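Local structure of aerobic respiration control sensor protein ArcB (Escherichia coli, 2A0B) at residues L33-F36 with E37-P41; Q86-L90 with P91-D95; H110-E113 with V114-W118. The protein activates ArcA in the ArcB/ArcA two-component system through a four-step phosphorelay, in which this histidine-containing phosphotransfer (HPt) domain passes on the phosphoryl group. All coordinates share one frame; numbering follows the deposited sequence.

Contact 1: residues L33-F36 with E37-P41; sequences LAVF and EKMMP
Phe36 carries CG anti to its own backbone N (chi1 -179°), and Met40, one turn later, bends at chi2 (-54°), which together lay the methionine chain against the phenyl ring. The two side chains run side by side and point the same way. Met40 CG sits over one face, displaced from the middle toward the rim, 3.6 Å from the ring centroid, a CH-pi contact; its nearest carbons are Phe36 CZ and CE2. The sulfur follows obliquely: Met40 SD lies 4.4 Å from the Phe36 ring centroid, 37° off the ring normal, a Met-aromatic contact between residues i and i+4. The backbone bond from Met40 N to Phe36 O (3.0 Å) closes the same helical turn.

Both segments belong to helix 26-52 of the HPt four-helix bundle, and the Phe36-Met40 side of that helix is its inner one. Phe36 also packs on Ala69 and Ala70 of helix 56-72, while Met40 reaches Trp108 of helix 93-122.

A looser pair lies on a more exposed flank, where Val35 CG1 meets Met39 CG at 4.2 Å, again side by side, although the end of Met39 leads away. Glu37 N donates to Leu33 O at 2.9 Å, an almost straight bond. The glutamate's own chain starts out close to this acceptor, with Glu37 CG 3.4 Å from Leu33 O, and its carboxylate is held by a salt bridge to Lys116 of helix 93-122. Farther on, the helix kinks at Pro41, whose nitrogen makes no bond to the preceding turn.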
loop_
_atom_site.group_PDB
_atom_site.type_symbol
_atom_site.label_atom_id
_atom_site.label_comp_id
_atom_site.label_asym_id
_atom_site.label_seq_id
_atom_site.Cartn_x
_atom_site.Cartn_y
_atom_site.Cartn_z
ATOM N N LEU A 33 4.106 1.975 -10.771
ATOM C CA LEU A 33 4.230 0.715 -10.019
ATOM C C LEU A 33 5.639 0.275 -9.871
ATOM O O LEU A 33 6.092 -0.279 -8.842
ATOM C CB LEU A 33 3.359 -0.330 -10.718
ATOM C CG LEU A 33 3.147 -1.626 -9.918
ATOM C CD1 LEU A 33 2.565 -1.314 -8.541
ATOM C CD2 LEU A 33 2.192 -2.518 -10.690
ATOM N N ALA A 34 6.533 0.441 -10.868
ATOM C CA ALA A 34 7.928 0.077 -10.788
ATOM C C ALA A 34 8.640 0.881 -9.728
ATOM O O ALA A 34 9.499 0.405 -8.983
ATOM C CB ALA A 34 8.611 0.247 -12.152
ATOM N N VAL A 35 8.279 2.185 -9.572
ATOM C CA VAL A 35 8.846 2.994 -8.552
ATOM C C VAL A 35 8.335 2.522 -7.136
ATOM O O VAL A 35 9.175 2.436 -6.255
ATOM C CB VAL A 35 8.504 4.506 -8.685
ATOM C CG1 VAL A 35 8.962 5.317 -7.495
ATOM C CG2 VAL A 35 9.255 4.944 -9.954
ATOM N N PHE A 36 7.091 2.193 -7.097
ATOM C CA PHE A 36 6.512 1.700 -5.788
ATOM C C PHE A 36 7.275 0.439 -5.383
ATOM O O PHE A 36 7.649 0.371 -4.186
ATOM C CB PHE A 36 5.047 1.437 -5.981
ATOM C CG PHE A 36 4.322 0.962 -4.725
ATOM C CD1 PHE A 36 3.877 1.883 -3.806
ATOM C CD2 PHE A 36 4.102 -0.390 -4.571
ATOM C CE1 PHE A 36 3.188 1.400 -2.670
ATOM C CE2 PHE A 36 3.452 -0.864 -3.422
ATOM C CZ PHE A 36 2.983 0.039 -2.505
ATOM N N GLU A 37 7.448 -0.480 -6.334
ATOM C CA GLU A 37 8.189 -1.711 -5.922
ATOM C C GLU A 37 9.579 -1.485 -5.437
ATOM O O GLU A 37 10.158 -2.191 -4.594
ATOM C CB GLU A 37 8.327 -2.634 -7.143
ATOM C CG GLU A 37 7.100 -3.326 -7.657
ATOM C CD GLU A 37 7.600 -4.259 -8.776
ATOM O OE1 GLU A 37 8.151 -5.308 -8.453
ATOM O OE2 GLU A 37 7.534 -3.874 -9.942
ATOM N N LYS A 38 10.337 -0.473 -5.973
ATOM C CA LYS A 38 11.673 -0.239 -5.496
ATOM C C LYS A 38 11.721 0.451 -4.130
ATOM O O LYS A 38 12.741 0.332 -3.478
ATOM C CB LYS A 38 12.514 0.528 -6.526
ATOM C CG LYS A 38 12.682 2.007 -6.447
ATOM C CD LYS A 38 13.817 2.461 -7.383
ATOM C CE LYS A 38 13.267 3.301 -8.525
ATOM N NZ LYS A 38 14.403 3.674 -9.435
ATOM N N MET A 39 10.634 1.192 -3.790
ATOM C CA MET A 39 10.707 1.921 -2.536
ATOM C C MET A 39 10.131 1.127 -1.336
ATOM O O MET A 39 10.557 1.381 -0.213
ATOM C CB MET A 39 9.879 3.211 -2.598
ATOM C CG MET A 39 10.337 4.126 -3.764
ATOM S SD MET A 39 12.050 4.620 -3.709
ATOM C CE MET A 39 12.156 5.515 -2.202
ATOM N N MET A 40 9.243 0.213 -1.687
ATOM C CA MET A 40 8.533 -0.492 -0.585
ATOM C C MET A 40 9.431 -1.278 0.335
ATOM O O MET A 40 9.177 -1.229 1.576
ATOM C CB MET A 40 7.394 -1.326 -1.129
ATOM C CG MET A 40 6.011 -0.733 -1.186
ATOM S SD MET A 40 5.425 -0.080 0.412
ATOM C CE MET A 40 4.360 -1.419 1.019
ATOM N N PRO A 41 10.465 -1.951 -0.118
ATOM C CA PRO A 41 11.339 -2.653 0.816
ATOM C C PRO A 41 11.857 -1.755 1.909
ATOM O O PRO A 41 11.863 -2.059 3.144
ATOM C CB PRO A 41 12.480 -3.245 -0.018
ATOM C CG PRO A 41 11.878 -3.355 -1.367
ATOM C CD PRO A 41 10.902 -2.189 -1.512
#

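Contact 2: residues Q86-L90 with P91-D95; sequences QSPDL and PAWED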
loop_
_atom_site.group_PDB
_atom_site.type_symbol
_atom_site.label_atom_id
_atom_site.label_comp_id
_atom_site.label_asym_id
_atom_site.label_seq_id
_atom_site.Cartn_x
_atom_site.Cartn_y
_atom_site.Cartn_z
ATOM N N GLN A 86 -1.580 4.686 10.398
ATOM C CA GLN A 86 -1.389 6.080 10.828
ATOM C C GLN A 86 -2.520 6.552 11.677
ATOM O O GLN A 86 -2.597 7.801 11.911
ATOM C CB GLN A 86 -1.226 6.975 9.538
ATOM C CG GLN A 86 -2.479 7.137 8.769
ATOM C CD GLN A 86 -2.646 8.385 7.878
ATOM O OE1 GLN A 86 -1.685 8.804 7.277
ATOM N NE2 GLN A 86 -3.840 8.911 7.793
ATOM N N SER A 87 -3.367 5.723 12.314
ATOM C CA SER A 87 -4.518 6.186 13.073
ATOM C C SER A 87 -4.459 5.746 14.558
ATOM O O SER A 87 -5.288 4.888 14.889
ATOM C CB SER A 87 -5.807 5.722 12.443
ATOM O OG SER A 87 -6.031 6.269 11.171
ATOM N N PRO A 88 -3.626 6.350 15.347
ATOM C CA PRO A 88 -3.454 5.965 16.767
ATOM C C PRO A 88 -4.674 6.342 17.569
ATOM O O PRO A 88 -4.775 5.876 18.728
ATOM C CB PRO A 88 -2.183 6.607 17.246
ATOM C CG PRO A 88 -1.998 7.786 16.325
ATOM C CD PRO A 88 -2.593 7.371 15.018
ATOM N N ASP A 89 -5.671 7.031 17.044
ATOM C CA ASP A 89 -6.932 7.317 17.673
ATOM C C ASP A 89 -7.822 6.079 17.776
ATOM O O ASP A 89 -8.819 6.063 18.502
ATOM C CB ASP A 89 -7.693 8.409 16.892
ATOM C CG ASP A 89 -7.840 8.097 15.396
ATOM O OD1 ASP A 89 -6.817 8.140 14.700
ATOM O OD2 ASP A 89 -8.943 7.868 14.909
ATOM N N LEU A 90 -7.544 5.027 17.007
ATOM C CA LEU A 90 -8.385 3.840 16.984
ATOM C C LEU A 90 -8.150 3.056 18.288
ATOM O O LEU A 90 -7.041 2.940 18.718
ATOM C CB LEU A 90 -7.907 2.958 15.793
ATOM C CG LEU A 90 -8.264 3.470 14.390
ATOM C CD1 LEU A 90 -7.619 2.556 13.332
ATOM C CD2 LEU A 90 -9.730 3.591 14.131
ATOM N N PRO A 91 -9.256 2.629 18.865
ATOM C CA PRO A 91 -9.120 1.819 20.111
ATOM C C PRO A 91 -8.207 0.610 19.960
ATOM O O PRO A 91 -7.497 0.218 20.906
ATOM C CB PRO A 91 -10.547 1.343 20.330
ATOM C CG PRO A 91 -11.452 2.270 19.617
ATOM C CD PRO A 91 -10.636 2.798 18.439
ATOM N N ALA A 92 -8.230 -0.055 18.806
ATOM C CA ALA A 92 -7.401 -1.251 18.584
ATOM C C ALA A 92 -5.982 -0.989 18.160
ATOM O O ALA A 92 -5.141 -1.836 17.914
ATOM C CB ALA A 92 -8.086 -2.095 17.522
ATOM N N TRP A 93 -5.546 0.309 17.966
ATOM C CA TRP A 93 -4.229 0.586 17.450
ATOM C C TRP A 93 -3.051 -0.030 18.159
ATOM O O TRP A 93 -2.181 -0.681 17.632
ATOM C CB TRP A 93 -4.008 2.148 17.291
ATOM C CG TRP A 93 -2.765 2.527 16.541
ATOM C CD1 TRP A 93 -2.725 2.736 15.148
ATOM C CD2 TRP A 93 -1.458 2.744 16.998
ATOM N NE1 TRP A 93 -1.446 3.094 14.838
ATOM C CE2 TRP A 93 -0.602 3.118 15.892
ATOM C CE3 TRP A 93 -0.828 2.705 18.259
ATOM C CZ2 TRP A 93 0.731 3.392 16.074
ATOM C CZ3 TRP A 93 0.508 2.985 18.398
ATOM C CH2 TRP A 93 1.329 3.317 17.304
ATOM N N GLU A 94 -3.000 0.125 19.523
ATOM C CA GLU A 94 -1.871 -0.437 20.241
ATOM C C GLU A 94 -1.874 -1.997 20.141
ATOM O O GLU A 94 -0.751 -2.500 20.028
ATOM C CB GLU A 94 -2.031 -0.042 21.735
ATOM C CG GLU A 94 -1.604 1.388 22.019
ATOM C CD GLU A 94 -0.120 1.638 22.103
ATOM O OE1 GLU A 94 0.700 0.704 22.233
ATOM O OE2 GLU A 94 0.321 2.820 22.053
ATOM N N ASP A 95 -3.061 -2.540 20.138
ATOM C CA ASP A 95 -3.100 -4.028 20.080
ATOM C C ASP A 95 -2.698 -4.573 18.706
ATOM O O ASP A 95 -2.209 -5.677 18.570
ATOM C CB ASP A 95 -4.494 -4.549 20.292
ATOM C CG ASP A 95 -4.949 -4.554 21.818
ATOM O OD1 ASP A 95 -4.017 -4.375 22.562
ATOM O OD2 ASP A 95 -6.177 -4.574 21.751
HETATM O O HOH W 1 -4.887 2.106 20.861
#
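Pro88 and Trp93 make a local CH-pi contact across the turn that leads from helix 76-85 into helix 93-122, at one end of the domain. Pro88 CA lies over a face of the indole, 3.6 Å from the centroid of the five-membered ring and only 16° off its normal. Pro88 CB covers the same face farther along, 3.9 Å from Trp93 CD2 near the fusion bond. The indole gets there because Trp93 CG is anti to the backbone N (chi1 -170°), which swings the ring back over the preceding loop. Ser87 O approaches Trp93 CD1 obliquely at 3.4 Å.

Two type I beta turns in succession, Ser87 to Leu90 and Leu90 to Trp93, form this connection in the HPt four-helix bundle. In the first, Leu90 N bonds to Ser87 O at 3.1 Å; in the second, Trp93 N bonds to Leu90 O. The latter N-H points straight at its acceptor (167°), yet the donor stands well above the carbonyl plane instead of on a lone pair. Leu90 O also accepts from a water at 3.2 Å, and that water in turn accepts from Glu94 N, so one carbonyl serves the first turn of the helix directly and through solvent.

Trp93 NE1 is bonded to Ile85 O, which pins the indole to the end of the preceding helix. A leucine in its place would probably leave Ile85 O without this donor and Pro88 without a flat face to rest on. At the start of the loop, Gln86 OE1 accepts a hydrogen bond from His64 ND1, the imidazole of the phosphorylation site.

Contact 3: residues H110-E113 with V114-W118; sequences HDVE and VLKAW
His110 and Val114 meet one turn apart on helix 93-122, a member of the HPt four-helix bundle: Val114 CG2 lies over one face of the imidazole, offset toward its rim, 4.1 Å from the ring centroid. Its nearest ring atom is His110 NE2, at 3.8 Å. This methyl is the branch anti to the carbonyl carbon of Val114, a placement that also brings it close to His110 O, the acceptor of Val114 N at 3.0 Å. The imidazole and the valine also touch Lys7 of helix 7-11.

A second i to i+4 pair, Val112 with Lys116, runs alongside and points toward helix 26-52. Lys116 is extended beyond CG, so its aliphatic length passes the valine before the amine goes on to Glu37. Val112 packs on Phe36 and Glu37, while Leu115 fits against Leu33. Toward the zinc site, Asp111 OD1 lies close to Glu107 OE1, of a zinc-binding residue; the bound zinc probably eases the meeting of two acidic groups. Lys116 N donates to Val112 O at 2.9 Å, and Val112 CG1 stands 4.0 Å from Lys116 CE.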
loop_
_atom_site.group_PDB
_atom_site.type_symbol
_atom_site.label_atom_id
_atom_site.label_comp_id
_atom_site.label_asym_id
_atom_site.label_seq_id
_atom_site.Cartn_x
_atom_site.Cartn_y
_atom_site.Cartn_z
ATOM N N HIS A 110 2.719 -9.582 -3.314
ATOM C CA HIS A 110 1.589 -10.201 -3.924
ATOM C C HIS A 110 0.557 -9.257 -4.502
ATOM O O HIS A 110 -0.027 -9.410 -5.551
ATOM C CB HIS A 110 0.936 -11.218 -2.905
ATOM C CG HIS A 110 -0.396 -11.717 -3.296
ATOM N ND1 HIS A 110 -0.570 -12.717 -4.229
ATOM C CD2 HIS A 110 -1.683 -11.423 -2.951
ATOM C CE1 HIS A 110 -1.831 -12.981 -4.432
ATOM N NE2 HIS A 110 -2.556 -12.212 -3.654
ATOM N N ASP A 111 0.255 -8.170 -3.711
ATOM C CA ASP A 111 -0.679 -7.165 -4.167
ATOM C C ASP A 111 -0.050 -6.475 -5.465
ATOM O O ASP A 111 -0.933 -6.322 -6.315
ATOM C CB ASP A 111 -0.815 -6.074 -3.101
ATOM C CG ASP A 111 -1.721 -6.375 -1.921
ATOM O OD1 ASP A 111 -1.524 -7.535 -1.416
ATOM O OD2 ASP A 111 -2.638 -5.693 -1.469
ATOM N N VAL A 112 1.223 -6.309 -5.438
ATOM C CA VAL A 112 1.783 -5.691 -6.731
ATOM C C VAL A 112 1.624 -6.650 -7.881
ATOM O O VAL A 112 1.223 -6.301 -9.008
ATOM C CB VAL A 112 3.224 -5.351 -6.485
ATOM C CG1 VAL A 112 4.045 -5.146 -7.779
ATOM C CG2 VAL A 112 3.402 -4.154 -5.527
ATOM N N GLU A 113 1.844 -8.001 -7.629
ATOM C CA GLU A 113 1.635 -8.922 -8.751
ATOM C C GLU A 113 0.247 -8.983 -9.259
ATOM O O GLU A 113 -0.101 -9.200 -10.430
ATOM C CB GLU A 113 2.038 -10.367 -8.248
ATOM C CG GLU A 113 3.505 -10.453 -8.006
ATOM C CD GLU A 113 3.980 -11.705 -7.262
ATOM O OE1 GLU A 113 3.124 -12.391 -6.683
ATOM O OE2 GLU A 113 5.181 -11.946 -7.270
ATOM N N VAL A 114 -0.834 -8.864 -8.434
ATOM C CA VAL A 114 -2.209 -8.800 -8.764
ATOM C C VAL A 114 -2.492 -7.507 -9.640
ATOM O O VAL A 114 -3.207 -7.701 -10.582
ATOM C CB VAL A 114 -3.119 -8.796 -7.513
ATOM C CG1 VAL A 114 -4.556 -8.564 -7.856
ATOM C CG2 VAL A 114 -3.006 -10.237 -6.905
ATOM N N LEU A 115 -1.889 -6.426 -9.245
ATOM C CA LEU A 115 -2.141 -5.192 -10.103
ATOM C C LEU A 115 -1.441 -5.371 -11.434
ATOM O O LEU A 115 -2.113 -5.070 -12.440
ATOM C CB LEU A 115 -1.651 -4.024 -9.274
ATOM C CG LEU A 115 -1.635 -2.676 -10.112
ATOM C CD1 LEU A 115 -3.010 -2.431 -10.552
ATOM C CD2 LEU A 115 -0.995 -1.627 -9.201
ATOM N N LYS A 116 -0.254 -5.924 -11.457
ATOM C CA LYS A 116 0.432 -6.118 -12.770
ATOM C C LYS A 116 -0.425 -6.957 -13.670
ATOM O O LYS A 116 -0.624 -6.714 -14.867
ATOM C CB LYS A 116 1.796 -6.743 -12.639
ATOM C CG LYS A 116 2.866 -5.802 -12.167
ATOM C CD LYS A 116 4.191 -6.447 -11.905
ATOM C CE LYS A 116 5.291 -5.487 -11.530
ATOM N NZ LYS A 116 6.550 -6.211 -11.153
ATOM N N ALA A 117 -1.007 -8.064 -13.152
ATOM C CA ALA A 117 -1.826 -8.922 -13.967
ATOM C C ALA A 117 -3.072 -8.255 -14.471
ATOM O O ALA A 117 -3.495 -8.448 -15.603
ATOM C CB ALA A 117 -2.130 -10.190 -13.126
ATOM N N TRP A 118 -3.715 -7.413 -13.659
ATOM C CA TRP A 118 -4.936 -6.724 -14.008
ATOM C C TRP A 118 -4.613 -5.717 -15.144
ATOM O O TRP A 118 -5.452 -5.694 -16.059
ATOM C CB TRP A 118 -5.456 -5.959 -12.761
ATOM C CG TRP A 118 -6.793 -5.346 -13.060
ATOM C CD1 TRP A 118 -8.022 -5.903 -12.959
ATOM C CD2 TRP A 118 -6.998 -4.019 -13.610
ATOM N NE1 TRP A 118 -9.002 -5.026 -13.400
ATOM C CE2 TRP A 118 -8.365 -3.866 -13.788
ATOM C CE3 TRP A 118 -6.102 -2.992 -13.948
ATOM C CZ2 TRP A 118 -8.956 -2.702 -14.305
ATOM C CZ3 TRP A 118 -6.674 -1.821 -14.480
ATOM C CH2 TRP A 118 -8.042 -1.707 -14.611
#

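From the N terminus, contact 1 comes first, within helix 26-52; contact 2 follows at the turn between helices 76-85 and 93-122, and contact 3 lies farther along the latter helix. The three are in series, so none nests within or crosses another, and only contact 2 closes a turn between two helices. Contacts 1 and 3 touch where helix 26-52 packs against helix 93-122: Glu37 OE2 lies 2.8 Å from Lys116 NZ, and Leu33 CD2 packs on Leu115 CD2 at 3.6 Å. Contact 2 shares helix 93-122 with contact 3, but their centres are about 29 Å apart, on opposite sides of the chain's centre.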